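PDB 3VA7: KLLA0E08119p from Kluyveromyces lactis, which probably carboxylates urea to urea-1-carboxylate with bicarbonate and ATP through its biotin cofactor, this chain being the urea carboxylase part of a longer bifunctional enzyme. Local coordinates for residues Asp974-Leu987 with Pro997-Leu1009. Sequence-based numbering, arbitrary orientation.
Sequences DVKNMLYSAKFMVL and PCAVPLDPRHRYL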
ATOM      1  N   ASP A 974      33.396 -10.447 -14.413  1.00 36.79           N
ATOM      2  CA  ASP A 974      33.235  -9.470 -15.444  1.00 37.29           C
ATOM      3  C   ASP A 974      31.801  -8.922 -15.467  1.00 36.56           C
ATOM      4  O   ASP A 974      31.639  -7.717 -15.634  1.00 36.83           O
ATOM      5  CB  ASP A 974      33.617 -10.020 -16.829  1.00 38.30           C
ATOM      6  CG  ASP A 974      35.096 -10.269 -16.956  1.00 38.38           C
ATOM      7  OD1 ASP A 974      35.478 -11.278 -17.589  1.00 40.34           O
ATOM      8  OD2 ASP A 974      35.860  -9.469 -16.389  1.00 37.32           O
ATOM      9  N   VAL A 975      30.798  -9.783 -15.275  1.00 34.91           N
ATOM     10  CA  VAL A 975      29.411  -9.347 -15.162  1.00 33.15           C
ATOM     11  C   VAL A 975      29.266  -8.461 -13.952  1.00 34.01           C
ATOM     12  O   VAL A 975      28.698  -7.347 -14.007  1.00 35.12           O
ATOM     13  CB  VAL A 975      28.409 -10.534 -15.078  1.00 32.74           C
ATOM     14  CG1 VAL A 975      26.964 -10.032 -14.892  1.00 29.14           C
ATOM     15  CG2 VAL A 975      28.517 -11.423 -16.282  1.00 28.51           C
ATOM     16  N   LYS A 976      29.800  -8.918 -12.845  1.00 34.28           N
ATOM     17  CA  LYS A 976      29.671  -8.108 -11.655  1.00 35.54           C
ATOM     18  C   LYS A 976      30.318  -6.747 -11.906  1.00 35.64           C
ATOM     19  O   LYS A 976      29.765  -5.749 -11.520  1.00 37.11           O
ATOM     20  CB  LYS A 976      30.269  -8.813 -10.455  1.00 35.44           C
ATOM     21  CG  LYS A 976      30.195  -8.036  -9.165  1.00 38.17           C
ATOM     22  CD  LYS A 976      30.923  -8.744  -7.986  1.00 43.47           C
ATOM     23  CE  LYS A 976      32.400  -8.368  -7.961  1.00 47.08           C
ATOM     24  NZ  LYS A 976      33.235  -9.288  -7.121  1.00 54.35           N
ATOM     25  N   ASN A 977      31.467  -6.709 -12.577  1.00 35.78           N
ATOM     26  CA  ASN A 977      32.157  -5.465 -12.834  1.00 35.86           C
ATOM     27  C   ASN A 977      31.354  -4.529 -13.689  1.00 35.91           C
ATOM     28  O   ASN A 977      31.401  -3.308 -13.449  1.00 36.51           O
ATOM     29  CB  ASN A 977      33.504  -5.668 -13.535  1.00 36.53           C
ATOM     30  CG  ASN A 977      34.567  -6.289 -12.639  1.00 38.74           C
ATOM     31  OD1 ASN A 977      34.523  -6.182 -11.384  1.00 36.99           O
ATOM     32  ND2 ASN A 977      35.560  -6.944 -13.292  1.00 39.21           N
ATOM     33  N   MET A 978      30.640  -5.052 -14.698  1.00 35.01           N
ATOM     34  CA  MET A 978      29.906  -4.133 -15.528  1.00 34.55           C
ATOM     35  C   MET A 978      28.734  -3.563 -14.778  1.00 34.30           C
ATOM     36  O   MET A 978      28.497  -2.356 -14.870  1.00 34.96           O
ATOM     37  CB  MET A 978      29.557  -4.645 -16.907  1.00 34.52           C
ATOM     38  CG  MET A 978      28.323  -5.348 -17.003  1.00 36.96           C
ATOM     39  SD  MET A 978      26.826  -4.345 -17.114  1.00 38.30           S
ATOM     40  CE  MET A 978      25.752  -5.702 -17.553  1.00 32.78           C
ATOM     41  N   LEU A 979      28.067  -4.366 -13.960  1.00 32.46           N
ATOM     42  CA  LEU A 979      27.003  -3.810 -13.161  1.00 31.83           C
ATOM     43  C   LEU A 979      27.437  -2.626 -12.307  1.00 32.73           C
ATOM     44  O   LEU A 979      26.632  -1.706 -12.022  1.00 33.07           O
ATOM     45  CB  LEU A 979      26.388  -4.879 -12.299  1.00 31.95           C
ATOM     46  CG  LEU A 979      25.683  -5.933 -13.146  1.00 30.98           C
ATOM     47  CD1 LEU A 979      25.626  -7.183 -12.357  1.00 30.83           C
ATOM     48  CD2 LEU A 979      24.281  -5.404 -13.476  1.00 32.42           C
ATOM     49  N   TYR A 980      28.709  -2.605 -11.922  1.00 32.48           N
ATOM     50  CA  TYR A 980      29.200  -1.511 -11.077  1.00 32.26           C
ATOM     51  C   TYR A 980      29.993  -0.469 -11.871  1.00 31.63           C
ATOM     52  O   TYR A 980      30.591   0.423 -11.290  1.00 31.36           O
ATOM     53  CB  TYR A 980      30.072  -2.058  -9.931  1.00 32.41           C
ATOM     54  CG  TYR A 980      29.331  -2.880  -8.914  1.00 33.42           C
ATOM     55  CD1 TYR A 980      28.292  -2.322  -8.191  1.00 31.70           C
ATOM     56  CD2 TYR A 980      29.675  -4.203  -8.665  1.00 30.42           C
ATOM     57  CE1 TYR A 980      27.633  -3.031  -7.238  1.00 33.85           C
ATOM     58  CE2 TYR A 980      29.011  -4.925  -7.700  1.00 31.13           C
ATOM     59  CZ  TYR A 980      27.977  -4.335  -6.968  1.00 33.86           C
ATOM     60  OH  TYR A 980      27.239  -5.020  -5.975  1.00 31.66           O
ATOM     61  N   SER A 981      30.047  -0.588 -13.189  1.00 31.08           N
ATOM     62  CA  SER A 981      30.658   0.528 -13.949  1.00 31.38           C
ATOM     63  C   SER A 981      29.792   1.103 -15.094  1.00 30.30           C
ATOM     64  O   SER A 981      30.120   2.113 -15.660  1.00 30.38           O
ATOM     65  CB  SER A 981      32.086   0.169 -14.430  1.00 30.59           C
ATOM     66  OG  SER A 981      32.069  -1.037 -15.118  1.00 30.89           O
ATOM     67  N   ALA A 982      28.700   0.429 -15.416  1.00 30.16           N
ATOM     68  CA  ALA A 982      27.846   0.810 -16.525  1.00 30.17           C
ATOM     69  C   ALA A 982      27.029   2.066 -16.148  1.00 29.67           C
ATOM     70  O   ALA A 982      26.848   2.387 -14.967  1.00 28.38           O
ATOM     71  CB  ALA A 982      26.937  -0.356 -16.936  1.00 29.53           C
ATOM     72  N   LYS A 983      26.641   2.819 -17.170  1.00 30.05           N
ATOM     73  CA  LYS A 983      25.760   3.957 -16.978  1.00 30.17           C
ATOM     74  C   LYS A 983      24.462   3.600 -17.696  1.00 30.05           C
ATOM     75  O   LYS A 983      24.415   3.504 -18.942  1.00 29.72           O
ATOM     76  CB  LYS A 983      26.413   5.199 -17.499  1.00 30.66           C
ATOM     77  CG  LYS A 983      27.227   5.966 -16.482  1.00 31.14           C
ATOM     78  CD  LYS A 983      27.957   7.059 -17.231  1.00 34.82           C
ATOM     79  CE  LYS A 983      29.157   7.580 -16.486  1.00 39.08           C
ATOM     80  NZ  LYS A 983      30.001   8.293 -17.485  1.00 43.70           N
ATOM     81  N   PHE A 984      23.451   3.269 -16.884  1.00 29.14           N
ATOM     82  CA  PHE A 984      22.205   2.749 -17.397  1.00 28.74           C
ATOM     83  C   PHE A 984      21.230   3.895 -17.650  1.00 28.43           C
ATOM     84  O   PHE A 984      20.788   4.557 -16.699  1.00 27.05           O
ATOM     85  CB  PHE A 984      21.605   1.821 -16.374  1.00 29.44           C
ATOM     86  CG  PHE A 984      22.364   0.565 -16.168  1.00 28.34           C
ATOM     87  CD1 PHE A 984      23.088   0.370 -15.022  1.00 29.25           C
ATOM     88  CD2 PHE A 984      22.339  -0.449 -17.127  1.00 29.36           C
ATOM     89  CE1 PHE A 984      23.784  -0.835 -14.817  1.00 28.26           C
ATOM     90  CE2 PHE A 984      23.023  -1.652 -16.938  1.00 26.65           C
ATOM     91  CZ  PHE A 984      23.757  -1.831 -15.769  1.00 27.30           C
ATOM     92  N   MET A 985      20.942   4.160 -18.932  1.00 28.05           N
ATOM     93  CA  MET A 985      19.937   5.145 -19.300  1.00 27.27           C
ATOM     94  C   MET A 985      18.523   4.523 -19.305  1.00 26.86           C
ATOM     95  O   MET A 985      18.256   3.560 -20.075  1.00 25.85           O
ATOM     96  CB  MET A 985      20.232   5.756 -20.663  1.00 27.88           C
ATOM     97  CG  MET A 985      19.142   6.793 -21.045  1.00 29.09           C
ATOM     98  SD  MET A 985      19.609   7.957 -22.330  1.00 30.43           S
ATOM     99  CE  MET A 985      20.515   9.176 -21.394  1.00 31.35           C
ATOM    100  N   VAL A 986      17.639   5.056 -18.450  1.00 25.64           N
ATOM    101  CA  VAL A 986      16.232   4.643 -18.468  1.00 25.42           C
ATOM    102  C   VAL A 986      15.587   4.959 -19.827  1.00 26.44           C
ATOM    103  O   VAL A 986      15.609   6.117 -20.288  1.00 27.16           O
ATOM    104  CB  VAL A 986      15.464   5.370 -17.393  1.00 25.01           C
ATOM    105  CG1 VAL A 986      14.077   4.852 -17.308  1.00 22.86           C
ATOM    106  CG2 VAL A 986      16.205   5.239 -16.118  1.00 22.26           C
ATOM    107  N   LEU A 987      15.042   3.950 -20.493  1.00 26.66           N
ATOM    108  CA  LEU A 987      14.381   4.197 -21.770  1.00 27.11           C
ATOM    109  C   LEU A 987      12.848   4.299 -21.689  1.00 28.24           C
ATOM    110  O   LEU A 987      12.231   4.921 -22.564  1.00 29.26           O
ATOM    111  CB  LEU A 987      14.774   3.136 -22.780  1.00 26.92           C
ATOM    112  CG  LEU A 987      16.277   3.034 -23.056  1.00 27.82           C
ATOM    113  CD1 LEU A 987      16.602   1.871 -24.012  1.00 26.61           C
ATOM    114  CD2 LEU A 987      16.849   4.380 -23.540  1.00 27.18           C
ATOM    115  N   PRO A 997      12.147   0.458 -14.210  1.00 25.23           N
ATOM    116  CA  PRO A 997      12.768   0.962 -15.443  1.00 25.03           C
ATOM    117  C   PRO A 997      13.178  -0.112 -16.398  1.00 24.71           C
ATOM    118  O   PRO A 997      13.404  -1.229 -15.969  1.00 24.61           O
ATOM    119  CB  PRO A 997      14.025   1.670 -14.946  1.00 24.83           C
ATOM    120  CG  PRO A 997      14.369   0.876 -13.700  1.00 26.36           C
ATOM    121  CD  PRO A 997      13.071   0.445 -13.070  1.00 24.62           C
ATOM    122  N   CYS A 998      13.223   0.225 -17.689  1.00 24.15           N
ATOM    123  CA  CYS A 998      13.994  -0.517 -18.668  1.00 23.92           C
ATOM    124  C   CYS A 998      15.152   0.369 -19.170  1.00 25.10           C
ATOM    125  O   CYS A 998      14.956   1.394 -19.813  1.00 26.57           O
ATOM    126  CB  CYS A 998      13.103  -0.983 -19.797  1.00 23.01           C
ATOM    127  SG  CYS A 998      13.939  -1.892 -21.139  1.00 24.36           S
ATOM    128  N   ALA A 999      16.374  -0.017 -18.856  1.00 25.36           N
ATOM    129  CA  ALA A 999      17.512   0.841 -19.036  1.00 24.40           C
ATOM    130  C   ALA A 999      18.479   0.082 -19.895  1.00 24.58           C
ATOM    131  O   ALA A 999      18.310  -1.130 -20.053  1.00 24.75           O
ATOM    132  CB  ALA A 999      18.131   1.164 -17.678  1.00 24.12           C
ATOM    133  N   VAL A1000      19.470   0.786 -20.456  1.00 24.92           N
ATOM    134  CA  VAL A1000      20.442   0.209 -21.385  1.00 25.50           C
ATOM    135  C   VAL A1000      21.809   0.827 -21.153  1.00 26.36           C
ATOM    136  O   VAL A1000      21.916   2.034 -20.927  1.00 26.88           O
ATOM    137  CB  VAL A1000      20.050   0.452 -22.841  1.00 25.83           C
ATOM    138  CG1 VAL A1000      20.090   1.930 -23.195  1.00 24.65           C
ATOM    139  CG2 VAL A1000      20.928  -0.366 -23.767  1.00 26.67           C
ATOM    140  N   PRO A1001      22.862   0.004 -21.140  1.00 26.76           N
ATOM    141  CA  PRO A1001      24.100   0.675 -20.799  1.00 27.31           C
ATOM    142  C   PRO A1001      24.462   1.697 -21.888  1.00 28.02           C
ATOM    143  O   PRO A1001      24.176   1.475 -23.071  1.00 27.72           O
ATOM    144  CB  PRO A1001      25.106  -0.482 -20.732  1.00 27.25           C
ATOM    145  CG  PRO A1001      24.299  -1.662 -20.498  1.00 27.04           C
ATOM    146  CD  PRO A1001      23.031  -1.455 -21.244  1.00 25.99           C
ATOM    147  N   LEU A1002      25.031   2.827 -21.480  1.00 29.31           N
ATOM    148  CA  LEU A1002      25.406   3.902 -22.405  1.00 30.59           C
ATOM    149  C   LEU A1002      26.668   3.504 -23.139  1.00 31.58           C
ATOM    150  O   LEU A1002      26.893   3.932 -24.267  1.00 31.16           O
ATOM    151  CB  LEU A1002      25.569   5.242 -21.670  1.00 31.04           C
ATOM    152  CG  LEU A1002      24.200   5.899 -21.349  1.00 31.58           C
ATOM    153  CD1 LEU A1002      24.303   7.020 -20.335  1.00 30.05           C
ATOM    154  CD2 LEU A1002      23.514   6.396 -22.636  1.00 27.39           C
ATOM    155  N   ASP A1003      27.443   2.608 -22.516  1.00 32.96           N
ATOM    156  CA  ASP A1003      28.619   2.016 -23.141  1.00 34.24           C
ATOM    157  C   ASP A1003      28.223   0.769 -23.932  1.00 34.52           C
ATOM    158  O   ASP A1003      27.746  -0.185 -23.348  1.00 35.75           O
ATOM    159  CB  ASP A1003      29.676   1.696 -22.068  1.00 34.20           C
ATOM    160  CG  ASP A1003      31.068   1.389 -22.660  1.00 35.21           C
ATOM    161  OD1 ASP A1003      32.070   1.687 -21.933  1.00 37.40           O
ATOM    162  OD2 ASP A1003      31.174   0.849 -23.811  1.00 28.73           O
ATOM    163  N   PRO A1004      28.406   0.776 -25.265  1.00 35.01           N
ATOM    164  CA  PRO A1004      28.000  -0.385 -26.068  1.00 35.24           C
ATOM    165  C   PRO A1004      28.721  -1.685 -25.719  1.00 35.48           C
ATOM    166  O   PRO A1004      28.166  -2.788 -25.968  1.00 35.82           O
ATOM    167  CB  PRO A1004      28.317   0.057 -27.505  1.00 35.51           C
ATOM    168  CG  PRO A1004      28.132   1.551 -27.439  1.00 34.74           C
ATOM    169  CD  PRO A1004      28.828   1.888 -26.141  1.00 34.81           C
ATOM    170  N   ARG A1005      29.923  -1.562 -25.158  1.00 34.82           N
ATOM    171  CA  ARG A1005      30.690  -2.730 -24.661  1.00 34.89           C
ATOM    172  C   ARG A1005      30.093  -3.240 -23.350  1.00 35.05           C
ATOM    173  O   ARG A1005      30.686  -4.113 -22.709  1.00 36.16           O
ATOM    174  CB  ARG A1005      32.180  -2.345 -24.407  1.00 34.38           C
ATOM    175  CG  ARG A1005      32.817  -1.613 -25.583  1.00 34.92           C
ATOM    176  CD  ARG A1005      34.091  -0.850 -25.246  1.00 35.53           C
ATOM    177  NE  ARG A1005      33.900   0.412 -24.520  1.00 40.29           N
ATOM    178  CZ  ARG A1005      34.888   1.298 -24.304  1.00 41.14           C
ATOM    179  NH1 ARG A1005      36.128   1.054 -24.773  1.00 42.18           N
ATOM    180  NH2 ARG A1005      34.668   2.420 -23.620  1.00 34.62           N
ATOM    181  N   HIS A1006      28.972  -2.665 -22.892  1.00 33.39           N
ATOM    182  CA  HIS A1006      28.394  -3.154 -21.663  1.00 31.28           C
ATOM    183  C   HIS A1006      27.162  -3.930 -21.959  1.00 30.65           C
ATOM    184  O   HIS A1006      26.405  -4.300 -21.061  1.00 30.27           O
ATOM    185  CB  HIS A1006      28.122  -2.035 -20.696  1.00 31.56           C
ATOM    186  CG  HIS A1006      29.337  -1.592 -19.965  1.00 32.33           C
ATOM    187  ND1 HIS A1006      29.434  -0.361 -19.352  1.00 32.38           N
ATOM    188  CD2 HIS A1006      30.518  -2.218 -19.759  1.00 32.12           C
ATOM    189  CE1 HIS A1006      30.618  -0.248 -18.795  1.00 32.17           C
ATOM    190  NE2 HIS A1006      31.297  -1.362 -19.026  1.00 33.24           N
ATOM    191  N   ARG A1007      26.963  -4.208 -23.237  1.00 30.12           N
ATOM    192  CA  ARG A1007      25.711  -4.791 -23.655  1.00 29.29           C
ATOM    193  C   ARG A1007      26.005  -6.203 -23.975  1.00 29.30           C
ATOM    194  O   ARG A1007      26.702  -6.474 -24.932  1.00 29.30           O
ATOM    195  CB  ARG A1007      25.103  -4.053 -24.846  1.00 28.36           C
ATOM    196  CG  ARG A1007      24.869  -2.626 -24.536  1.00 28.12           C
ATOM    197  CD  ARG A1007      24.547  -1.801 -25.742  1.00 24.90           C
ATOM    198  NE  ARG A1007      24.437  -0.403 -25.349  1.00 22.01           N
ATOM    199  CZ  ARG A1007      24.287   0.620 -26.202  1.00 22.56           C
ATOM    200  NH1 ARG A1007      24.209   0.403 -27.508  1.00 16.68           N
ATOM    201  NH2 ARG A1007      24.235   1.880 -25.734  1.00 20.13           N
ATOM    202  N   TYR A1008      25.438  -7.082 -23.160  1.00 29.66           N
ATOM    203  CA  TYR A1008      25.686  -8.502 -23.159  1.00 29.58           C
ATOM    204  C   TYR A1008      24.520  -9.253 -23.778  1.00 29.98           C
ATOM    205  O   TYR A1008      23.336  -8.851 -23.638  1.00 30.66           O
ATOM    206  CB  TYR A1008      25.863  -8.903 -21.701  1.00 30.38           C
ATOM    207  CG  TYR A1008      27.171  -8.374 -21.083  1.00 32.08           C
ATOM    208  CD1 TYR A1008      28.263  -8.084 -21.905  1.00 32.21           C
ATOM    209  CD2 TYR A1008      27.335  -8.240 -19.690  1.00 31.99           C
ATOM    210  CE1 TYR A1008      29.465  -7.640 -21.400  1.00 35.42           C
ATOM    211  CE2 TYR A1008      28.574  -7.814 -19.141  1.00 34.84           C
ATOM    212  CZ  TYR A1008      29.640  -7.503 -20.016  1.00 38.83           C
ATOM    213  OH  TYR A1008      30.907  -7.064 -19.575  1.00 41.22           O
ATOM    214  N   LEU A1009      24.823 -10.339 -24.488  1.00 29.08           N
ATOM    215  CA  LEU A1009      23.767 -11.234 -24.927  1.00 28.14           C
ATOM    216  C   LEU A1009      23.060 -11.871 -23.714  1.00 27.32           C
ATOM    217  O   LEU A1009      23.573 -11.848 -22.590  1.00 27.50           O
ATOM    218  CB  LEU A1009      24.376 -12.304 -25.778  1.00 29.15           C
ATOM    219  CG  LEU A1009      25.012 -11.999 -27.144  1.00 31.49           C
ATOM    220  CD1 LEU A1009      25.383 -13.338 -27.771  1.00 30.36           C
ATOM    221  CD2 LEU A1009      24.023 -11.232 -28.077  1.00 31.20           C
TER
HETATM  222  O   HOH W   1      33.749  -0.077 -18.014  1.00 33.48           O
HETATM  223  O   HOH W   2      27.493   2.012 -19.902  1.00 41.17           O
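M985 and V1000 form the hydrogen-bonded pair of an antiparallel beta hairpin, strands 984-989 and 997-1001, within subdomains C and D of the carboxyltransferase domain. Two bonds define this pair: M985 N to V1000 O and V1000 N to M985 O, both 3.1 Å. Pairing continues with L987 N to C998 O (167° at the hydrogen), and at the other end L1002 N donates to K983 O over 2.7 Å. Strands 1075-1081 and 1031-1034 extend the sheet beyond 984-989 and 997-1001 respectively.

On the face carrying F984, V986, A999 and P1001, the F984 ring sends CE2 to P1001 CG (3.8 Å), meeting it obliquely, while A982 CB lies over one ring face. V1000, on the face shared with M985, receives L987 CD1 against its CG1 (3.6 Å).

Helix 972-979 meets the chain after the hairpin through M978. With chi1 at 89°, its CG sits between backbone N and carbonyl carbon, beside Y1008 CE2; the bend at chi2 then turns the thioether so that CE comes to Y1008 CD2 (3.7 Å). SD, 5.2 Å from that ring's centroid and oblique to it, completes a Met-aromatic contact.

H1006 joins both regions: CD2 lies near M978 CB, and ND1 lies 3.5 Å from A982 CB. Water 2 bonds to H1006 ND1 and accepts from K983 N and D1003 N; water 1 bonds to NE2 in the ring plane. Replacing this imidazole by an alanine is likely to cost both waters a partner and to open a gap beside M978 and A982.

Backbone pairing thus fixes the hairpin, whose C998 touches the urea-pocket residue D991, whereas the helix side rests on apolar and sulfur-aromatic packing, and water 2 ties the H1006 imidazole to the backbone of K983 and D1003.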